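Local structure of Alpha/beta hydrolase fold protein (4Y7D) at residues D122-L127 with I238-L243; G33-V38 with A99-L104. The protein probably acts as a hydrolase built on the alpha/beta hydrolase fold, with a substrate that is not known. All coordinates share one frame; numbering follows the deposited sequence.

Interaction 1: D122-L127 with I238-L243; sequences DRVRAL and ITAPTL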
ATOM      1  N   ASP A 122      -6.940  19.543  -5.582  1.00 26.45           N
ATOM      2  CA  ASP A 122      -6.453  20.584  -4.678  1.00 28.00           C
ATOM      3  C   ASP A 122      -5.952  20.030  -3.326  1.00 25.93           C
ATOM      4  O   ASP A 122      -5.313  20.773  -2.582  1.00 25.91           O
ATOM      5  CB  ASP A 122      -7.582  21.602  -4.381  1.00 31.43           C
ATOM      6  CG  ASP A 122      -7.960  22.444  -5.605  1.00 36.91           C
ATOM      7  OD1 ASP A 122      -7.265  22.403  -6.640  1.00 37.84           O
ATOM      8  OD2 ASP A 122      -8.974  23.175  -5.514  1.00 42.77           O
ATOM      9  N   ARG A 123      -6.307  18.797  -2.995  1.00 23.11           N
ATOM     10  CA  ARG A 123      -5.976  18.177  -1.708  1.00 22.61           C
ATOM     11  C   ARG A 123      -4.736  17.265  -1.769  1.00 21.67           C
ATOM     12  O   ARG A 123      -4.282  16.776  -0.726  1.00 21.02           O
ATOM     13  CB  ARG A 123      -7.133  17.326  -1.197  1.00 22.80           C
ATOM     14  CG  ARG A 123      -8.487  17.977  -1.211  1.00 24.20           C
ATOM     15  CD  ARG A 123      -8.541  19.330  -0.559  1.00 25.13           C
ATOM     16  NE  ARG A 123      -8.397  19.332   0.911  1.00 24.99           N
ATOM     17  CZ  ARG A 123      -9.384  19.071   1.788  1.00 24.04           C
ATOM     18  NH1 ARG A 123     -10.583  18.696   1.394  1.00 24.35           N
ATOM     19  NH2 ARG A 123      -9.144  19.154   3.084  1.00 25.18           N
ATOM     20  N   VAL A 124      -4.198  17.059  -2.972  1.00 21.56           N
ATOM     21  CA  VAL A 124      -3.067  16.168  -3.187  1.00 19.67           C
ATOM     22  C   VAL A 124      -1.833  16.962  -3.718  1.00 20.66           C
ATOM     23  O   VAL A 124      -1.836  17.479  -4.849  1.00 21.52           O
ATOM     24  CB  VAL A 124      -3.458  15.046  -4.147  1.00 19.41           C
ATOM     25  CG1 VAL A 124      -2.291  14.130  -4.426  1.00 20.25           C
ATOM     26  CG2 VAL A 124      -4.630  14.241  -3.605  1.00 18.67           C
ATOM     27  N   ARG A 125      -0.813  17.094  -2.870  1.00 21.13           N
ATOM     28  CA  ARG A 125       0.424  17.794  -3.219  0.70 22.59           C
ATOM     29  C   ARG A 125       1.305  17.035  -4.210  1.00 21.06           C
ATOM     30  O   ARG A 125       1.996  17.639  -5.067  1.00 20.76           O
ATOM     31  CB  ARG A 125       1.249  18.062  -1.954  0.70 25.62           C
ATOM     32  CG  ARG A 125       0.605  18.999  -0.940  0.70 30.14           C
ATOM     33  CD  ARG A 125       1.583  20.061  -0.404  0.70 34.56           C
ATOM     34  NE  ARG A 125       0.932  21.005   0.521  0.70 40.08           N
ATOM     35  CZ  ARG A 125       0.097  21.997   0.164  0.70 43.13           C
ATOM     36  NH1 ARG A 125      -0.444  22.792   1.100  0.70 44.48           N
ATOM     37  NH2 ARG A 125      -0.241  22.193  -1.111  0.70 43.75           N
ATOM     38  N   ALA A 126       1.314  15.715  -4.072  1.00 19.99           N
ATOM     39  CA  ALA A 126       2.161  14.799  -4.836  1.00 18.98           C
ATOM     40  C   ALA A 126       1.662  13.386  -4.581  1.00 18.53           C
ATOM     41  O   ALA A 126       1.064  13.093  -3.534  1.00 18.30           O
ATOM     42  CB  ALA A 126       3.599  14.938  -4.411  1.00 19.56           C
ATOM     43  N   LEU A 127       1.913  12.492  -5.526  1.00 18.30           N
ATOM     44  CA  LEU A 127       1.460  11.123  -5.461  1.00 17.98           C
ATOM     45  C   LEU A 127       2.635  10.171  -5.730  1.00 18.13           C
ATOM     46  O   LEU A 127       3.266  10.263  -6.755  1.00 18.88           O
ATOM     47  CB  LEU A 127       0.334  10.900  -6.493  1.00 18.14           C
ATOM     48  CG  LEU A 127      -0.269   9.477  -6.627  1.00 18.77           C
ATOM     49  CD1 LEU A 127      -0.836   8.976  -5.301  1.00 18.60           C
ATOM     50  CD2 LEU A 127      -1.302   9.584  -7.719  1.00 18.94           C
ATOM     51  N   ILE A 238      -5.556  13.486 -13.293  1.00 21.91           N
ATOM     52  CA  ILE A 238      -4.573  13.783 -12.227  1.00 22.44           C
ATOM     53  C   ILE A 238      -3.527  14.770 -12.684  1.00 23.72           C
ATOM     54  O   ILE A 238      -2.907  14.569 -13.740  1.00 24.39           O
ATOM     55  CB  ILE A 238      -3.932  12.471 -11.697  1.00 21.22           C
ATOM     56  CG1 ILE A 238      -4.999  11.585 -11.069  1.00 21.45           C
ATOM     57  CG2 ILE A 238      -2.763  12.733 -10.748  1.00 20.67           C
ATOM     58  CD1 ILE A 238      -4.457  10.212 -10.678  1.00 20.40           C
ATOM     59  N   THR A 239      -3.350  15.849 -11.903  1.00 23.00           N
ATOM     60  CA  THR A 239      -2.342  16.866 -12.181  1.00 24.21           C
ATOM     61  C   THR A 239      -1.235  16.939 -11.167  1.00 23.27           C
ATOM     62  O   THR A 239      -0.317  17.755 -11.334  1.00 24.13           O
ATOM     63  CB  THR A 239      -2.986  18.284 -12.329  1.00 26.19           C
ATOM     64  OG1 THR A 239      -3.799  18.582 -11.173  1.00 26.11           O
ATOM     65  CG2 THR A 239      -3.790  18.327 -13.686  1.00 27.64           C
ATOM     66  N   ALA A 240      -1.300  16.106 -10.126  1.00 21.14           N
ATOM     67  CA  ALA A 240      -0.226  16.070  -9.132  1.00 20.86           C
ATOM     68  C   ALA A 240       1.034  15.527  -9.745  1.00 19.84           C
ATOM     69  O   ALA A 240       0.958  14.618 -10.554  1.00 18.85           O
ATOM     70  CB  ALA A 240      -0.609  15.171  -7.960  1.00 20.53           C
ATOM     71  N   PRO A 241       2.200  16.018  -9.283  1.00 20.41           N
ATOM     72  CA  PRO A 241       3.484  15.399  -9.572  1.00 20.70           C
ATOM     73  C   PRO A 241       3.458  13.999  -9.030  1.00 19.87           C
ATOM     74  O   PRO A 241       2.980  13.779  -7.888  1.00 20.02           O
ATOM     75  CB  PRO A 241       4.469  16.260  -8.763  1.00 21.19           C
ATOM     76  CG  PRO A 241       3.805  17.534  -8.557  1.00 23.00           C
ATOM     77  CD  PRO A 241       2.351  17.206  -8.423  1.00 21.06           C
ATOM     78  N   THR A 242       3.828  13.021  -9.870  1.00 19.58           N
ATOM     79  CA  THR A 242       3.504  11.604  -9.627  1.00 18.94           C
ATOM     80  C   THR A 242       4.669  10.734  -9.974  1.00 19.41           C
ATOM     81  O   THR A 242       5.273  10.903 -11.057  1.00 20.17           O
ATOM     82  CB  THR A 242       2.236  11.144 -10.398  1.00 19.91           C
ATOM     83  OG1 THR A 242       1.063  11.820  -9.923  1.00 19.74           O
ATOM     84  CG2 THR A 242       1.985   9.649 -10.206  1.00 18.45           C
ATOM     85  N   LEU A 243       5.018   9.836  -9.041  1.00 17.57           N
ATOM     86  CA  LEU A 243       6.043   8.837  -9.219  1.00 18.48           C
ATOM     87  C   LEU A 243       5.326   7.508  -9.145  1.00 18.38           C
ATOM     88  O   LEU A 243       4.680   7.231  -8.154  1.00 18.46           O
ATOM     89  CB  LEU A 243       7.115   8.956  -8.139  1.00 19.02           C
ATOM     90  CG  LEU A 243       8.101   7.827  -7.953  1.00 20.02           C
ATOM     91  CD1 LEU A 243       8.927   7.625  -9.212  1.00 21.77           C
ATOM     92  CD2 LEU A 243       8.997   8.123  -6.735  1.00 21.00           C
TER
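Leu127 and Thr242 stand side by side on one face of the sheet, pointing the same way, and the contact is tightest around them. Leu127 grips the neighbouring strand at two points: its N donates to Pro241 O at 2.9 Å, and its O accepts from Leu243 N at 2.9 Å, both bonds close to straight. Thr242 OG1 lies beside its own backbone N (chi1 -65°), which brings it to 3.6 Å from Leu127 CB. There it donates to Ala240 O at 2.9 Å, coming in from above the carbonyl plane, while its CG2 rests 4.1 Å from Leu127 CD2. This is a parallel pairing inside the central sheet of the alpha/beta hydrolase fold, joining strands 124-130 and 242-247, with Tyr114 of helix 110-119 packed on Leu127. A valine in place of Thr242 would probably leave Ala240 O without its hydroxyl partner and the bend at Ala240-Pro241 less firmly held to the strand. Val124 CG1 packs on Ala240 CB at 4.0 Å inside the buried part, whereas Pro241 and Arg125 are the exposed members. There Arg125 O lies 3.4 Å from Pro241 CD, and the Arg125 side chain leaves the backbone away from 238-243.

Interaction 2: G33-V38 with A99-L104; sequences GPPVLV and AAAGVL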
ATOM      1  N   GLY A  33       6.910  16.984  10.081  1.00 24.54           N
ATOM      2  CA  GLY A  33       7.269  17.401   8.733  1.00 24.06           C
ATOM      3  C   GLY A  33       6.046  17.496   7.835  1.00 24.05           C
ATOM      4  O   GLY A  33       4.919  17.334   8.299  1.00 22.90           O
ATOM      5  N   PRO A  34       6.268  17.732   6.550  1.00 24.42           N
ATOM      6  CA  PRO A  34       5.207  17.720   5.558  1.00 23.71           C
ATOM      7  C   PRO A  34       4.401  16.445   5.620  1.00 22.34           C
ATOM      8  O   PRO A  34       4.971  15.353   5.732  1.00 19.73           O
ATOM      9  CB  PRO A  34       5.963  17.816   4.235  1.00 25.00           C
ATOM     10  CG  PRO A  34       7.223  18.549   4.597  1.00 26.84           C
ATOM     11  CD  PRO A  34       7.599  18.006   5.944  1.00 25.81           C
ATOM     12  N   PRO A  35       3.076  16.580   5.622  1.00 20.94           N
ATOM     13  CA  PRO A  35       2.238  15.388   5.793  1.00 20.00           C
ATOM     14  C   PRO A  35       2.031  14.556   4.563  1.00 19.74           C
ATOM     15  O   PRO A  35       1.926  15.085   3.440  1.00 19.43           O
ATOM     16  CB  PRO A  35       0.900  15.976   6.289  1.00 20.67           C
ATOM     17  CG  PRO A  35       0.849  17.307   5.617  1.00 20.76           C
ATOM     18  CD  PRO A  35       2.274  17.834   5.614  1.00 22.39           C
ATOM     19  N   VAL A  36       1.926  13.247   4.788  1.00 19.38           N
ATOM     20  CA  VAL A  36       1.626  12.260   3.746  1.00 18.81           C
ATOM     21  C   VAL A  36       0.557  11.299   4.222  1.00 18.62           C
ATOM     22  O   VAL A  36       0.709  10.679   5.282  1.00 18.67           O
ATOM     23  CB  VAL A  36       2.889  11.444   3.436  1.00 19.28           C
ATOM     24  CG1 VAL A  36       2.623  10.458   2.303  1.00 19.23           C
ATOM     25  CG2 VAL A  36       4.035  12.383   3.126  1.00 20.54           C
ATOM     26  N   LEU A  37      -0.505  11.181   3.436  1.00 17.31           N
ATOM     27  CA  LEU A  37      -1.514  10.175   3.660  1.00 17.46           C
ATOM     28  C   LEU A  37      -0.993   8.858   3.084  1.00 16.96           C
ATOM     29  O   LEU A  37      -0.580   8.813   1.944  1.00 17.95           O
ATOM     30  CB  LEU A  37      -2.810  10.531   2.971  1.00 17.41           C
ATOM     31  CG  LEU A  37      -3.929   9.476   2.972  1.00 18.26           C
ATOM     32  CD1 LEU A  37      -4.536   9.372   4.375  1.00 18.91           C
ATOM     33  CD2 LEU A  37      -4.925   9.799   1.892  1.00 19.45           C
ATOM     34  N   VAL A  38      -0.932   7.827   3.910  1.00 17.16           N
ATOM     35  CA  VAL A  38      -0.345   6.507   3.555  1.00 16.43           C
ATOM     36  C   VAL A  38      -1.513   5.509   3.492  1.00 16.78           C
ATOM     37  O   VAL A  38      -2.232   5.347   4.497  1.00 17.48           O
ATOM     38  CB  VAL A  38       0.659   6.086   4.613  1.00 17.25           C
ATOM     39  CG1 VAL A  38       1.296   4.758   4.256  1.00 17.99           C
ATOM     40  CG2 VAL A  38       1.749   7.122   4.708  1.00 18.59           C
ATOM     41  N   ALA A  99      -5.156  21.417   4.538  1.00 23.52           N
ATOM     42  CA  ALA A  99      -5.486  21.838   3.154  1.00 23.89           C
ATOM     43  C   ALA A  99      -5.158  20.775   2.097  1.00 22.76           C
ATOM     44  O   ALA A  99      -5.972  20.466   1.200  1.00 24.69           O
ATOM     45  CB  ALA A  99      -4.759  23.132   2.805  1.00 25.26           C
ATOM     46  N   ALA A 100      -4.018  20.131   2.303  1.00 21.78           N
ATOM     47  CA  ALA A 100      -3.496  19.184   1.297  1.00 21.77           C
ATOM     48  C   ALA A 100      -2.346  18.369   1.865  1.00 21.87           C
ATOM     49  O   ALA A 100      -1.695  18.775   2.849  1.00 22.92           O
ATOM     50  CB  ALA A 100      -3.066  19.941   0.076  1.00 22.47           C
ATOM     51  N   ALA A 101      -2.089  17.231   1.232  1.00 20.49           N
ATOM     52  CA  ALA A 101      -1.061  16.324   1.695  1.00 20.08           C
ATOM     53  C   ALA A 101      -0.490  15.550   0.551  1.00 20.35           C
ATOM     54  O   ALA A 101      -1.103  15.420  -0.504  1.00 19.35           O
ATOM     55  CB  ALA A 101      -1.614  15.363   2.730  1.00 19.76           C
ATOM     56  N   GLY A 102       0.714  15.037   0.769  1.00 19.13           N
ATOM     57  CA  GLY A 102       1.215  14.030  -0.149  1.00 18.58           C
ATOM     58  C   GLY A 102       0.423  12.737   0.018  1.00 17.89           C
ATOM     59  O   GLY A 102      -0.293  12.551   1.032  1.00 18.32           O
ATOM     60  N   VAL A 103       0.493  11.857  -0.973  1.00 17.19           N
ATOM     61  CA  VAL A 103      -0.167  10.581  -0.889  1.00 17.65           C
ATOM     62  C   VAL A 103       0.815   9.470  -1.324  1.00 17.71           C
ATOM     63  O   VAL A 103       1.440   9.557  -2.382  1.00 17.28           O
ATOM     64  CB  VAL A 103      -1.414  10.521  -1.780  1.00 18.25           C
ATOM     65  CG1 VAL A 103      -2.025   9.131  -1.687  1.00 18.05           C
ATOM     66  CG2 VAL A 103      -2.403  11.593  -1.372  1.00 19.10           C
ATOM     67  N   LEU A 104       0.954   8.463  -0.490  1.00 17.12           N
ATOM     68  CA  LEU A 104       1.714   7.235  -0.773  1.00 17.17           C
ATOM     69  C   LEU A 104       0.723   6.084  -0.730  1.00 18.00           C
ATOM     70  O   LEU A 104       0.122   5.801   0.324  1.00 19.07           O
ATOM     71  CB  LEU A 104       2.791   6.977   0.251  1.00 18.35           C
ATOM     72  CG  LEU A 104       3.539   5.650   0.170  1.00 17.99           C
ATOM     73  CD1 LEU A 104       4.382   5.643  -1.091  1.00 19.05           C
ATOM     74  CD2 LEU A 104       4.388   5.381   1.370  1.00 18.92           C
TER
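Val36 packs across Gly102 and Leu104 where strands 35-39 and 101-106 run parallel, their short segments 33° apart. Its CB sits 4.1 Å from Gly102 O. From there CG1, anti to the backbone N (chi1 -177°), reaches forward to lie 3.8 Å from both Gly102 O and Leu104 N and 4.0 Å from Leu104 CB. The other tip, CG2, stands over the side of Gly102 from which a side chain would rise, and any CB there would come to 3.6 Å from it. Leu56 of helix 46-58 covers Val36 and Leu104 on this face.

Beneath the valine the backbones are joined by three bonds. Gly102 N donates to Pro35 O, and Gly102 O accepts from Leu37 N at 2.8 Å, with the donor tilted 34° from the carbonyl plane. Leu37 O then accepts from Leu104 N at 2.9 Å, nearly straight, bonding Leu37 on both sides of Val103, its register partner. The opposite face, bearing Leu37 and Val103, is closed over Leu37 by Tyr89 and Phe93 of helix 82-95, so the pair lies within the helix-sheet-helix sandwich of the alpha/beta hydrolase fold. Pro35 begins the pairing, its CG 4.3 Å from Ala101 CB. Every bond joining the two segments is backbone to backbone and every side chain meeting across them is apolar, so this pairing is likely to be insensitive to side-chain ionisation.

In the fold
The two interactions belong to one sheet and lie in sequence across it: 35-39, 101-106, 124-130, 242-247, with their centres 10 Å apart. Strands 101-106 and 124-130 bridge them. Ala126 O is hydrogen-bonded to Val103 N at 2.9 Å, and nearer the strand starts Arg123 NE is hydrogen-bonded to Ala99 O at 2.7 Å. The same arginine also makes a salt bridge to Asp94. In relatives of this fold the nucleophile follows the strand equivalent to 101-106, so interaction 2 lies on the strand that probably leads to the nucleophile. The sodium ion, bound at Ala176 and Gly179, involves none of the four segments.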